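Local coordinates for protein aminotransferase, class III (Thermomicrobium roseum, PDB 6IO1) that works as a thermostable (S)-enantioselective omega-transaminase, moving amino groups with the help of a pyridoxal 5'-phosphate cofactor, at residues B[115-120]-B[296-301]; B[125-130]-B[320-325]; B[92-97]-B[326-331]; B[98-103]-B[333-338]; B[109-114]-B[279-284]. All coordinates share one frame; numbering follows the deposited sequence.

Overall arrangement
From the N terminus the chain lays down one half of each contact in the order 3, 4, 5, 1, 2, between residues 92 and 130. The loops then close as 5, 1, 2, 3, 4. Contacts 5, 1 and 2 therefore cross one another, all three lie within the spans of contacts 3 and 4, and those two cross each other. Contacts 3 and 4 pair helix 95-107 with helix 328-344. Contacts 5 and 1 fasten strand 112-118, first to the loop before strand 284-287, then to strand 299-304. Contact 2 joins helix 121-138 to the loop leading into helix 328-344. Contact 1 adjoins the other four, and all five reach the second subunit.

Contact 1 (B[115-120]-B[296-301]); sequences FQFTSG and VPLGGV
Gln116, Phe117 and Thr118 pair with Val301, Gly300 and Gly299 in an antiparallel ladder of the large mixed sheet at the heart of fold type I pyridoxal-phosphate enzymes. Two backbone bonds join the first pair, Gln116 N to Val301 O and Val301 N to Gln116 O, each 2.9 Å. Thr118 and Gly299 make the next such pair, Thr118 N to Gly299 O at 2.8 Å, but here the donor stands 64° out of the carbonyl plane. Between them Phe117 and Gly300 form a non-hydrogen-bonded pair. Phe117 turns its CG anti to its own carbonyl carbon (chi1 -62°), and the ring then presents its edge to Gly299 O, 3.6 Å from CD1. Gly300 leaves room for the ring, since a CB there would come 3.2 Å from Phe117 CD1; on the other face a CB on Gly299 would clash with Thr118 OG1, 2.6 Å away. That hydroxyl is held by Ser124 of the following helix. Where the ladder ends, a water lies 2.8 Å from Pro297 O and also bonds to Ser119 OG. Gly120 then touches the bound pyridoxamine phosphate as the N-cap of helix 121-138. Thr127 of that helix packs beside Thr118 and Val301 on one face of the sheet, while on the other Leu100 and Leu104 of helix 95-107 meet Phe117, and Ala330 and Ala334 of helix 328-344 meet Leu298.

Contact 2 (B[125-130]-B[320-325]); sequences NETAIK and HGFTYS
A buried polar contact, in which His320 bridges Thr127 and Lys130, joins helix 121-138 to the loop that precedes helix 328-344, at the subunit interface. Thr127 and Lys130 are three residues apart, less than one helical turn, so one ring can reach both side chains, and the imidazole uses one nitrogen for each. NE2 of His320 donates to Thr127 OG1 at 2.9 Å, and Lys130 NZ donates to His320 ND1, also at 2.9 Å. Both partners lie only 9° out of the ring plane, so the ring is gripped at its edge from two places. Lys130 folds at its third torsion (chi3 73°), which swings CE back beside the ring, 3.5 Å from His320 ND1. Thr127 OG1 also bonds to Glu123 O one turn earlier, and it meets the edge of Phe322 at CE2, 3.4 Å away. A phenylalanine in place of His320 would probably leave the Lys130 ammonium and the Thr127 hydroxyl each short of a partner within the buried contact. The lysine has further partners in the second subunit, the carbonyl of Ile157 and the ring of Phe174, the latter a cation-pi contact. With NE2 giving a proton and ND1 receiving one, the pattern is consistent with a neutral imidazole protonated on NE2, a state that the neighbouring ammonium is likely to support.

Contact 3 (B[92-97]-B[326-331]); sequences LASPPT and GHPVAC
Thr97 turns its hydroxyl onto the carbonyl of Gly326 and its methyl onto the alpha carbon of the same residue, where the first turns of helices 95-107 and 328-344 meet. Its OG1, anti to its own carbonyl carbon (chi1 -49°), donates to Gly326 O at 2.7 Å from 36° above the carbonyl plane. CG2 of Thr97 lies 3.7 Å from Gly326 CA. Glycine suits the place twice over: its phi is positive, and a CB would sit 2.9 Å from Thr97 CG2. Ser94, the N-cap of helix 95-107, donates its OG to Thr97 OG1 (2.9 Å) while resting against the Pro328 ring, 3.4 Å from CG. Further into the two helices, Pro96 CB meets Cys331 CB at 4.0 Å, and Cys331 SG packs against Thr97 CA. The prolines fit helix starts, where no preceding turn offers a carbonyl for an N-H. His327, which caps helix 328-344 weakly through ND1, gives NE2 to Gly294 O of the second subunit. An alanine in place of Thr97 would probably cost Ser94 OG this acceptor and Gly326 O its hydroxyl donor, and would open a gap beside Gly326 CA. Gly326 O also accepts from a water at 3.0 Å, so two donors satisfy this buried carbonyl, and the threonine hydroxyl, giving one proton and receiving another, links one helix start to the other.

Contact 4 (B[98-103]-B[333-338]); sequences IELAAR and VALRNL
Ala334 opens this helix-helix packing in the large domain by setting its CB against Leu100 CD2 at 3.9 Å, where helix segments 98-103 and 333-338 run at 40° to each other, their axes 9.9 Å apart at closest. The small methyl suits a place where Leu298 and Thr292 pack against it as well. Leu335 reaches further across: its CD2 comes to 3.7 Å from Leu100 CA, and CD1 touches the beta carbon of Glu99, whose carboxylate turns off to Lys14 of the second subunit. Leu100 itself holds its CG anti to the backbone N (chi1 -178°), and its two methyls part company, CD2 to Ala334 and CD1 to Leu335 and Leu338. The carbonyl of Leu335 receives a weak bond from Arg103 NH1 at 3.1 Å; the stronger partner of that nitrogen is Asp339, in a salt bridge. Arg103, extended from CG to NE, is long enough to cross to the second helix and lay its aliphatic part on Leu335, CD to CD2 4.0 Å. Leu338 completes the row. Its CD1 meets Leu100 CD1 at 3.9 Å, the two side chains at about a right angle, and its CB lies over the centre of the Arg103 guanidinium, 3.9 Å above the plane.

Contact 5 (B[109-114]-B[279-284]); sequences PGPLDH and GVQPDI
Gln281 NE2 donates to Pro109 O at 3.0 Å in a nearly straight bond (169° at the hydrogen) that ties the approach to strand 112-118 to the loop before strand 284-287, two strands of the large-domain sheet. The acceptor lies in the amide plane of Gln281, whereas the nitrogen stands 40° above the carbonyl plane of Pro109. Gln281 suits this largely exposed place because its long chain, bent at the second torsion (chi2 73°), carries the amide across to the other loop. Gly110 lets it in: a CB there would lie 2.4 Å from Gln281 NE2. Gln281 NE2 also comes to 3.5 Å from Pro111 CD. Beside this bond Leu112 supplies most of the remaining contact. Leu112, the centre of an inverse gamma turn, reaches toward Gln281 tip to tip, and Met275 of helix 274-278 packs against both. Just beyond, Asp113 and His114 together face Val303 in a classic beta bulge of the sheet. The branched end of Leu112 packs against the opposite loop: CD1 rests 4.0 Å from Pro282 CG, and CD2 touches two backbone oxygens, Pro282 O at 3.4 Å and Asp283 O at 3.5 Å.

Contact 1 (B[115-120]-B[296-301])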
# COMPACT_ATOMS: atom_id res chain seq x y z
N PHE B 115 1.88 -4.98 16.92
CA PHE B 115 1.42 -4.92 15.54
C PHE B 115 1.43 -3.50 14.99
O PHE B 115 1.09 -2.55 15.70
CB PHE B 115 0.01 -5.51 15.41
CG PHE B 115 -0.09 -6.94 15.84
CD1 PHE B 115 -0.30 -7.27 17.17
CD2 PHE B 115 0.05 -7.96 14.92
CE1 PHE B 115 -0.38 -8.59 17.57
CE2 PHE B 115 -0.03 -9.29 15.31
CZ PHE B 115 -0.25 -9.60 16.64
N GLN B 116 1.83 -3.38 13.73
CA GLN B 116 1.68 -2.16 12.95
C GLN B 116 0.93 -2.50 11.67
O GLN B 116 1.33 -3.41 10.94
CB GLN B 116 3.02 -1.51 12.61
CG GLN B 116 2.85 -0.16 11.91
CD GLN B 116 4.17 0.47 11.53
OE1 GLN B 116 4.55 0.48 10.36
NE2 GLN B 116 4.88 1.01 12.51
N PHE B 117 -0.14 -1.77 11.40
CA PHE B 117 -1.01 -2.11 10.28
C PHE B 117 -0.60 -1.37 9.01
O PHE B 117 0.12 -0.37 9.03
CB PHE B 117 -2.46 -1.82 10.64
CG PHE B 117 -2.96 -2.64 11.80
CD1 PHE B 117 -3.19 -3.99 11.66
CD2 PHE B 117 -3.16 -2.05 13.04
CE1 PHE B 117 -3.63 -4.75 12.73
CE2 PHE B 117 -3.60 -2.81 14.11
CZ PHE B 117 -3.84 -4.16 13.95
N THR B 118 -1.06 -1.92 7.88
CA THR B 118 -0.78 -1.43 6.54
C THR B 118 -2.05 -1.62 5.71
O THR B 118 -3.11 -1.96 6.25
CB THR B 118 0.41 -2.17 5.90
OG1 THR B 118 0.06 -3.54 5.69
CG2 THR B 118 1.66 -2.08 6.76
N SER B 119 -1.94 -1.41 4.40
CA SER B 119 -3.07 -1.61 3.50
C SER B 119 -2.88 -2.77 2.53
O SER B 119 -3.77 -3.03 1.72
CB SER B 119 -3.34 -0.33 2.71
OG SER B 119 -3.79 0.71 3.56
N GLY B 120 -1.76 -3.49 2.59
CA GLY B 120 -1.55 -4.57 1.64
C GLY B 120 -0.36 -5.42 2.01
O GLY B 120 0.41 -5.11 2.93
N VAL B 296 -12.27 -4.64 2.90
CA VAL B 296 -11.58 -3.35 2.98
C VAL B 296 -10.08 -3.62 2.94
O VAL B 296 -9.62 -4.59 3.56
CB VAL B 296 -11.97 -2.57 4.26
CG1 VAL B 296 -11.25 -1.23 4.31
CG2 VAL B 296 -13.47 -2.35 4.33
N PRO B 297 -9.29 -2.83 2.22
CA PRO B 297 -7.84 -3.07 2.19
C PRO B 297 -7.22 -2.98 3.57
O PRO B 297 -7.32 -1.95 4.25
CB PRO B 297 -7.32 -1.95 1.27
CG PRO B 297 -8.48 -1.64 0.38
CD PRO B 297 -9.70 -1.80 1.25
N LEU B 298 -6.59 -4.07 4.00
CA LEU B 298 -5.93 -4.11 5.29
C LEU B 298 -4.79 -5.12 5.25
O LEU B 298 -4.89 -6.17 4.61
CB LEU B 298 -6.91 -4.47 6.41
CG LEU B 298 -6.33 -4.48 7.83
CD1 LEU B 298 -5.67 -3.14 8.15
CD2 LEU B 298 -7.41 -4.79 8.85
N GLY B 299 -3.71 -4.78 5.95
CA GLY B 299 -2.55 -5.64 6.10
C GLY B 299 -1.91 -5.32 7.43
O GLY B 299 -2.35 -4.42 8.14
N GLY B 300 -0.87 -6.06 7.77
CA GLY B 300 -0.20 -5.76 9.02
C GLY B 300 1.07 -6.57 9.21
O GLY B 300 1.33 -7.55 8.51
N VAL B 301 1.83 -6.14 10.21
CA VAL B 301 3.05 -6.81 10.65
C VAL B 301 2.95 -7.02 12.16
O VAL B 301 2.63 -6.08 12.90
CB VAL B 301 4.31 -5.99 10.31
CG1 VAL B 301 5.55 -6.69 10.83
CG2 VAL B 301 4.40 -5.76 8.82
O HOH W 1 -5.72 -0.07 5.60

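Contact 2 (B[125-130]-B[320-325])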
# COMPACT_ATOMS: atom_id res chain seq x y z
N ASN B 125 5.29 -6.56 3.93
CA ASN B 125 6.62 -7.14 3.78
C ASN B 125 7.71 -6.08 3.79
O ASN B 125 8.79 -6.29 4.36
CB ASN B 125 6.68 -7.99 2.51
CG ASN B 125 5.97 -9.32 2.67
OD1 ASN B 125 5.90 -9.86 3.77
ND2 ASN B 125 5.43 -9.84 1.58
N GLU B 126 7.46 -4.92 3.16
CA GLU B 126 8.41 -3.82 3.24
C GLU B 126 8.60 -3.37 4.69
O GLU B 126 9.73 -3.14 5.14
CB GLU B 126 7.96 -2.65 2.38
CG GLU B 126 8.74 -1.36 2.60
CD GLU B 126 10.09 -1.36 1.91
OE1 GLU B 126 10.79 -0.33 1.97
OE2 GLU B 126 10.46 -2.39 1.30
N THR B 127 7.49 -3.26 5.43
CA THR B 127 7.57 -2.88 6.83
C THR B 127 8.38 -3.90 7.63
O THR B 127 9.21 -3.52 8.46
CB THR B 127 6.17 -2.74 7.42
OG1 THR B 127 5.46 -1.71 6.71
CG2 THR B 127 6.23 -2.38 8.89
N ALA B 128 8.17 -5.19 7.38
CA ALA B 128 8.90 -6.22 8.10
C ALA B 128 10.39 -6.18 7.80
O ALA B 128 11.22 -6.30 8.71
CB ALA B 128 8.33 -7.60 7.77
N ILE B 129 10.75 -6.00 6.52
CA ILE B 129 12.16 -5.93 6.16
C ILE B 129 12.82 -4.73 6.82
O ILE B 129 13.92 -4.83 7.40
CB ILE B 129 12.31 -5.89 4.62
CG1 ILE B 129 11.92 -7.23 4.01
CG2 ILE B 129 13.73 -5.51 4.23
CD1 ILE B 129 11.76 -7.20 2.51
N LYS B 130 12.16 -3.57 6.75
CA LYS B 130 12.71 -2.37 7.37
C LYS B 130 12.81 -2.53 8.88
O LYS B 130 13.77 -2.06 9.49
CB LYS B 130 11.85 -1.15 7.01
CG LYS B 130 11.87 -0.82 5.52
CD LYS B 130 11.05 0.42 5.21
CE LYS B 130 11.74 1.69 5.70
NZ LYS B 130 10.87 2.89 5.54
N HIS B 320 9.02 5.48 10.13
CA HIS B 320 8.44 4.61 9.12
C HIS B 320 6.93 4.55 9.32
O HIS B 320 6.45 4.50 10.45
CB HIS B 320 9.03 3.20 9.20
CG HIS B 320 8.27 2.18 8.39
ND1 HIS B 320 8.54 1.94 7.07
CD2 HIS B 320 7.25 1.36 8.73
CE1 HIS B 320 7.72 1.00 6.62
NE2 HIS B 320 6.92 0.64 7.61
N GLY B 321 6.20 4.57 8.21
CA GLY B 321 4.76 4.42 8.27
C GLY B 321 4.04 4.75 6.98
O GLY B 321 4.41 5.69 6.28
N PHE B 322 2.98 4.00 6.69
CA PHE B 322 2.12 4.29 5.56
C PHE B 322 0.90 5.05 6.05
O PHE B 322 0.44 4.85 7.18
CB PHE B 322 1.69 3.00 4.85
CG PHE B 322 2.83 2.24 4.23
CD1 PHE B 322 3.26 2.53 2.95
CD2 PHE B 322 3.47 1.23 4.93
CE1 PHE B 322 4.31 1.83 2.38
CE2 PHE B 322 4.51 0.52 4.37
CZ PHE B 322 4.94 0.82 3.09
N THR B 323 0.39 5.94 5.20
CA THR B 323 -0.63 6.90 5.62
C THR B 323 -1.84 6.22 6.25
O THR B 323 -2.35 6.66 7.28
CB THR B 323 -1.06 7.76 4.44
OG1 THR B 323 0.01 8.63 4.05
CG2 THR B 323 -2.28 8.60 4.79
N TYR B 324 -2.30 5.12 5.65
CA TYR B 324 -3.54 4.48 6.07
C TYR B 324 -3.31 3.36 7.08
O TYR B 324 -4.18 2.49 7.24
CB TYR B 324 -4.30 3.97 4.84
CG TYR B 324 -4.96 5.10 4.10
CD1 TYR B 324 -5.82 5.97 4.76
CD2 TYR B 324 -4.70 5.33 2.75
CE1 TYR B 324 -6.42 7.02 4.10
CE2 TYR B 324 -5.30 6.38 2.08
CZ TYR B 324 -6.16 7.22 2.76
OH TYR B 324 -6.76 8.26 2.11
N SER B 325 -2.15 3.35 7.74
CA SER B 325 -1.87 2.36 8.77
C SER B 325 -2.91 2.41 9.87
O SER B 325 -3.12 3.46 10.49
CB SER B 325 -0.47 2.60 9.34
OG SER B 325 -0.30 1.91 10.57

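Contact 3 (B[92-97]-B[326-331])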
# COMPACT_ATOMS: atom_id res chain seq x y z
N LEU B 92 -1.42 8.83 17.73
CA LEU B 92 -2.87 8.79 17.63
C LEU B 92 -3.34 7.36 17.35
O LEU B 92 -2.59 6.53 16.85
CB LEU B 92 -3.36 9.73 16.53
CG LEU B 92 -2.97 11.20 16.66
CD1 LEU B 92 -3.18 11.92 15.33
CD2 LEU B 92 -3.77 11.88 17.76
N ALA B 93 -4.60 7.09 17.70
CA ALA B 93 -5.18 5.78 17.43
C ALA B 93 -6.69 5.85 17.61
O ALA B 93 -7.21 6.75 18.27
CB ALA B 93 -4.59 4.70 18.34
N SER B 94 -7.38 4.90 16.99
CA SER B 94 -8.81 4.71 17.13
C SER B 94 -9.11 3.42 17.88
O SER B 94 -8.27 2.51 17.93
CB SER B 94 -9.49 4.68 15.75
OG SER B 94 -9.23 3.46 15.08
N PRO B 95 -10.29 3.30 18.48
CA PRO B 95 -10.64 2.09 19.24
C PRO B 95 -10.58 0.82 18.41
O PRO B 95 -10.06 -0.20 18.90
CB PRO B 95 -12.06 2.38 19.73
CG PRO B 95 -12.10 3.85 19.86
CD PRO B 95 -11.27 4.38 18.71
N PRO B 96 -11.10 0.80 17.17
CA PRO B 96 -11.03 -0.47 16.41
C PRO B 96 -9.61 -0.93 16.16
O PRO B 96 -9.34 -2.14 16.23
CB PRO B 96 -11.77 -0.14 15.10
CG PRO B 96 -12.58 1.05 15.39
CD PRO B 96 -11.83 1.83 16.41
N THR B 97 -8.69 -0.01 15.89
CA THR B 97 -7.30 -0.38 15.66
C THR B 97 -6.69 -1.02 16.91
O THR B 97 -6.03 -2.06 16.83
CB THR B 97 -6.50 0.86 15.25
OG1 THR B 97 -7.19 1.55 14.20
CG2 THR B 97 -5.11 0.47 14.76
N GLY B 326 -3.57 1.28 10.12
CA GLY B 326 -4.56 1.22 11.18
C GLY B 326 -5.86 1.93 10.87
O GLY B 326 -6.48 2.49 11.77
N HIS B 327 -6.28 1.93 9.60
CA HIS B 327 -7.50 2.61 9.20
C HIS B 327 -8.68 2.10 10.03
O HIS B 327 -8.92 0.89 10.08
CB HIS B 327 -7.76 2.38 7.71
CG HIS B 327 -8.82 3.28 7.14
ND1 HIS B 327 -10.16 2.99 7.23
CD2 HIS B 327 -8.72 4.45 6.47
CE1 HIS B 327 -10.85 3.95 6.64
NE2 HIS B 327 -10.00 4.84 6.17
N PRO B 328 -9.43 2.99 10.70
CA PRO B 328 -10.49 2.53 11.61
C PRO B 328 -11.56 1.68 10.93
O PRO B 328 -12.01 0.69 11.51
CB PRO B 328 -11.08 3.84 12.16
CG PRO B 328 -9.96 4.83 12.02
CD PRO B 328 -9.26 4.45 10.75
N VAL B 329 -11.97 2.04 9.72
CA VAL B 329 -12.99 1.25 9.02
C VAL B 329 -12.45 -0.13 8.69
O VAL B 329 -13.14 -1.14 8.88
CB VAL B 329 -13.46 2.00 7.76
CG1 VAL B 329 -14.57 1.23 7.07
CG2 VAL B 329 -13.90 3.41 8.12
N ALA B 330 -11.21 -0.20 8.20
CA ALA B 330 -10.60 -1.49 7.89
C ALA B 330 -10.49 -2.35 9.14
O ALA B 330 -10.79 -3.55 9.09
CB ALA B 330 -9.22 -1.28 7.26
N CYS B 331 -10.07 -1.76 10.26
CA CYS B 331 -9.92 -2.53 11.49
C CYS B 331 -11.27 -3.01 12.03
O CYS B 331 -11.38 -4.14 12.53
CB CYS B 331 -9.18 -1.70 12.54
SG CYS B 331 -7.47 -1.33 12.09
O HOH W 2 -6.68 4.52 13.91

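Contact 4 (B[98-103]-B[333-338])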
# COMPACT_ATOMS: atom_id res chain seq x y z
N ILE B 98 -6.93 -0.41 18.07
CA ILE B 98 -6.38 -0.92 19.32
C ILE B 98 -6.95 -2.30 19.63
O ILE B 98 -6.22 -3.23 20.00
CB ILE B 98 -6.66 0.08 20.46
CG1 ILE B 98 -5.97 1.41 20.19
CG2 ILE B 98 -6.21 -0.49 21.79
CD1 ILE B 98 -6.36 2.51 21.16
N GLU B 99 -8.27 -2.45 19.48
CA GLU B 99 -8.90 -3.74 19.76
C GLU B 99 -8.40 -4.81 18.80
O GLU B 99 -8.18 -5.96 19.21
CB GLU B 99 -10.42 -3.61 19.69
CG GLU B 99 -11.02 -2.67 20.73
CD GLU B 99 -11.03 -3.27 22.14
OE1 GLU B 99 -10.48 -4.37 22.34
OE2 GLU B 99 -11.59 -2.62 23.04
N LEU B 100 -8.21 -4.46 17.52
CA LEU B 100 -7.68 -5.43 16.57
C LEU B 100 -6.26 -5.84 16.94
O LEU B 100 -5.90 -7.01 16.82
CB LEU B 100 -7.72 -4.85 15.15
CG LEU B 100 -7.23 -5.80 14.06
CD1 LEU B 100 -8.12 -7.03 13.98
CD2 LEU B 100 -7.15 -5.10 12.72
N ALA B 101 -5.44 -4.88 17.38
CA ALA B 101 -4.08 -5.22 17.79
C ALA B 101 -4.08 -6.20 18.96
O ALA B 101 -3.35 -7.20 18.95
CB ALA B 101 -3.30 -3.96 18.14
N ALA B 102 -4.91 -5.94 19.97
CA ALA B 102 -4.98 -6.85 21.12
C ALA B 102 -5.49 -8.22 20.70
O ALA B 102 -4.95 -9.26 21.13
CB ALA B 102 -5.86 -6.25 22.21
N ARG B 103 -6.53 -8.26 19.86
CA ARG B 103 -7.09 -9.53 19.43
C ARG B 103 -6.08 -10.33 18.63
O ARG B 103 -5.98 -11.56 18.79
CB ARG B 103 -8.35 -9.28 18.60
CG ARG B 103 -9.20 -10.51 18.38
CD ARG B 103 -10.57 -10.11 17.89
NE ARG B 103 -11.49 -11.24 17.86
CZ ARG B 103 -12.71 -11.19 17.32
NH1 ARG B 103 -13.13 -10.07 16.75
NH2 ARG B 103 -13.49 -12.26 17.34
N VAL B 333 -13.99 -3.63 10.21
CA VAL B 333 -14.40 -4.71 9.31
C VAL B 333 -13.60 -5.97 9.61
O VAL B 333 -14.13 -7.08 9.56
CB VAL B 333 -14.25 -4.27 7.84
CG1 VAL B 333 -14.42 -5.46 6.91
CG2 VAL B 333 -15.27 -3.19 7.51
N ALA B 334 -12.32 -5.81 9.94
CA ALA B 334 -11.49 -6.96 10.31
C ALA B 334 -12.00 -7.62 11.58
O ALA B 334 -11.99 -8.85 11.68
CB ALA B 334 -10.04 -6.53 10.48
N LEU B 335 -12.41 -6.83 12.56
CA LEU B 335 -12.94 -7.40 13.80
C LEU B 335 -14.21 -8.21 13.52
O LEU B 335 -14.36 -9.33 14.02
CB LEU B 335 -13.23 -6.29 14.81
CG LEU B 335 -12.02 -5.58 15.42
CD1 LEU B 335 -12.45 -4.40 16.26
CD2 LEU B 335 -11.19 -6.56 16.24
N ARG B 336 -15.11 -7.66 12.70
CA ARG B 336 -16.32 -8.41 12.36
C ARG B 336 -16.00 -9.67 11.56
O ARG B 336 -16.59 -10.74 11.79
CB ARG B 336 -17.28 -7.51 11.58
CG ARG B 336 -18.75 -7.88 11.74
CD ARG B 336 -19.24 -7.55 13.13
NE ARG B 336 -20.60 -8.03 13.35
CZ ARG B 336 -20.90 -9.26 13.77
NH1 ARG B 336 -19.93 -10.11 14.05
NH2 ARG B 336 -22.17 -9.61 13.93
N ASN B 337 -15.06 -9.56 10.61
CA ASN B 337 -14.65 -10.71 9.82
C ASN B 337 -14.05 -11.80 10.70
O ASN B 337 -14.29 -12.99 10.48
CB ASN B 337 -13.65 -10.26 8.75
CG ASN B 337 -13.18 -11.40 7.87
OD1 ASN B 337 -13.96 -11.97 7.11
ND2 ASN B 337 -11.90 -11.74 7.97
N LEU B 338 -13.24 -11.40 11.69
CA LEU B 338 -12.69 -12.37 12.63
C LEU B 338 -13.78 -13.00 13.47
O LEU B 338 -13.72 -14.20 13.78
CB LEU B 338 -11.65 -11.69 13.52
CG LEU B 338 -10.31 -11.39 12.85
CD1 LEU B 338 -9.33 -10.77 13.84
CD2 LEU B 338 -9.73 -12.65 12.23

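Contact 5 (B[109-114]-B[279-284])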
# COMPACT_ATOMS: atom_id res chain seq x y z
N PRO B 109 0.17 -17.05 17.95
CA PRO B 109 0.76 -17.78 19.08
C PRO B 109 2.04 -17.12 19.58
O PRO B 109 2.79 -16.50 18.83
CB PRO B 109 1.05 -19.17 18.50
CG PRO B 109 0.19 -19.28 17.28
CD PRO B 109 0.06 -17.89 16.74
N GLY B 110 2.28 -17.27 20.88
CA GLY B 110 3.50 -16.83 21.51
C GLY B 110 3.61 -15.33 21.65
O GLY B 110 2.61 -14.60 21.62
N PRO B 111 4.84 -14.83 21.78
CA PRO B 111 5.04 -13.41 22.06
C PRO B 111 4.90 -12.52 20.84
O PRO B 111 5.38 -11.38 20.84
CB PRO B 111 6.46 -13.35 22.63
CG PRO B 111 7.14 -14.58 22.14
CD PRO B 111 6.11 -15.58 21.70
N LEU B 112 4.24 -13.01 19.79
CA LEU B 112 3.91 -12.18 18.63
C LEU B 112 2.75 -11.28 19.06
O LEU B 112 1.58 -11.54 18.79
CB LEU B 112 3.54 -13.03 17.42
CG LEU B 112 4.68 -13.74 16.69
CD1 LEU B 112 4.11 -14.73 15.68
CD2 LEU B 112 5.59 -12.73 16.01
N ASP B 113 3.11 -10.20 19.75
CA ASP B 113 2.12 -9.38 20.43
C ASP B 113 2.14 -7.91 20.03
O ASP B 113 1.33 -7.15 20.57
CB ASP B 113 2.30 -9.47 21.95
CG ASP B 113 1.88 -10.82 22.50
OD1 ASP B 113 1.16 -11.56 21.80
OD2 ASP B 113 2.26 -11.14 23.65
N HIS B 114 3.00 -7.46 19.12
CA HIS B 114 3.03 -6.05 18.78
C HIS B 114 2.80 -5.86 17.29
O HIS B 114 3.46 -6.51 16.47
CB HIS B 114 4.35 -5.43 19.23
CG HIS B 114 4.64 -5.67 20.68
ND1 HIS B 114 4.45 -4.71 21.65
CD2 HIS B 114 5.09 -6.77 21.33
CE1 HIS B 114 4.78 -5.20 22.83
NE2 HIS B 114 5.18 -6.45 22.66
N GLY B 279 4.58 -25.93 12.59
CA GLY B 279 5.27 -25.86 13.87
C GLY B 279 6.45 -24.91 13.88
O GLY B 279 7.57 -25.30 14.23
N VAL B 280 6.22 -23.66 13.50
CA VAL B 280 7.26 -22.65 13.47
C VAL B 280 6.78 -21.43 14.24
O VAL B 280 5.58 -21.12 14.27
CB VAL B 280 7.66 -22.29 12.02
CG1 VAL B 280 6.72 -21.24 11.43
CG2 VAL B 280 9.10 -21.82 11.96
N GLN B 281 7.72 -20.76 14.90
CA GLN B 281 7.42 -19.55 15.67
C GLN B 281 8.27 -18.41 15.13
O GLN B 281 9.44 -18.26 15.53
CB GLN B 281 7.69 -19.77 17.16
CG GLN B 281 7.46 -18.54 18.03
CD GLN B 281 5.99 -18.22 18.22
OE1 GLN B 281 5.13 -19.08 18.06
NE2 GLN B 281 5.70 -16.97 18.56
N PRO B 282 7.74 -17.60 14.22
CA PRO B 282 8.55 -16.53 13.62
C PRO B 282 8.75 -15.36 14.57
O PRO B 282 7.95 -15.10 15.47
CB PRO B 282 7.73 -16.11 12.40
CG PRO B 282 6.32 -16.41 12.79
CD PRO B 282 6.38 -17.63 13.67
N ASP B 283 9.86 -14.65 14.35
CA ASP B 283 10.07 -13.39 15.05
C ASP B 283 9.17 -12.30 14.50
O ASP B 283 8.74 -11.41 15.24
CB ASP B 283 11.54 -12.98 14.94
CG ASP B 283 12.49 -14.10 15.33
OD1 ASP B 283 12.59 -14.41 16.53
OD2 ASP B 283 13.13 -14.67 14.42
N ILE B 284 8.89 -12.34 13.20
CA ILE B 284 8.03 -11.37 12.53
C ILE B 284 7.07 -12.13 11.62
O ILE B 284 7.47 -13.09 10.95
CB ILE B 284 8.84 -10.33 11.73
CG1 ILE B 284 9.84 -9.60 12.63
CG2 ILE B 284 7.93 -9.33 11.05
CD1 ILE B 284 10.82 -8.74 11.88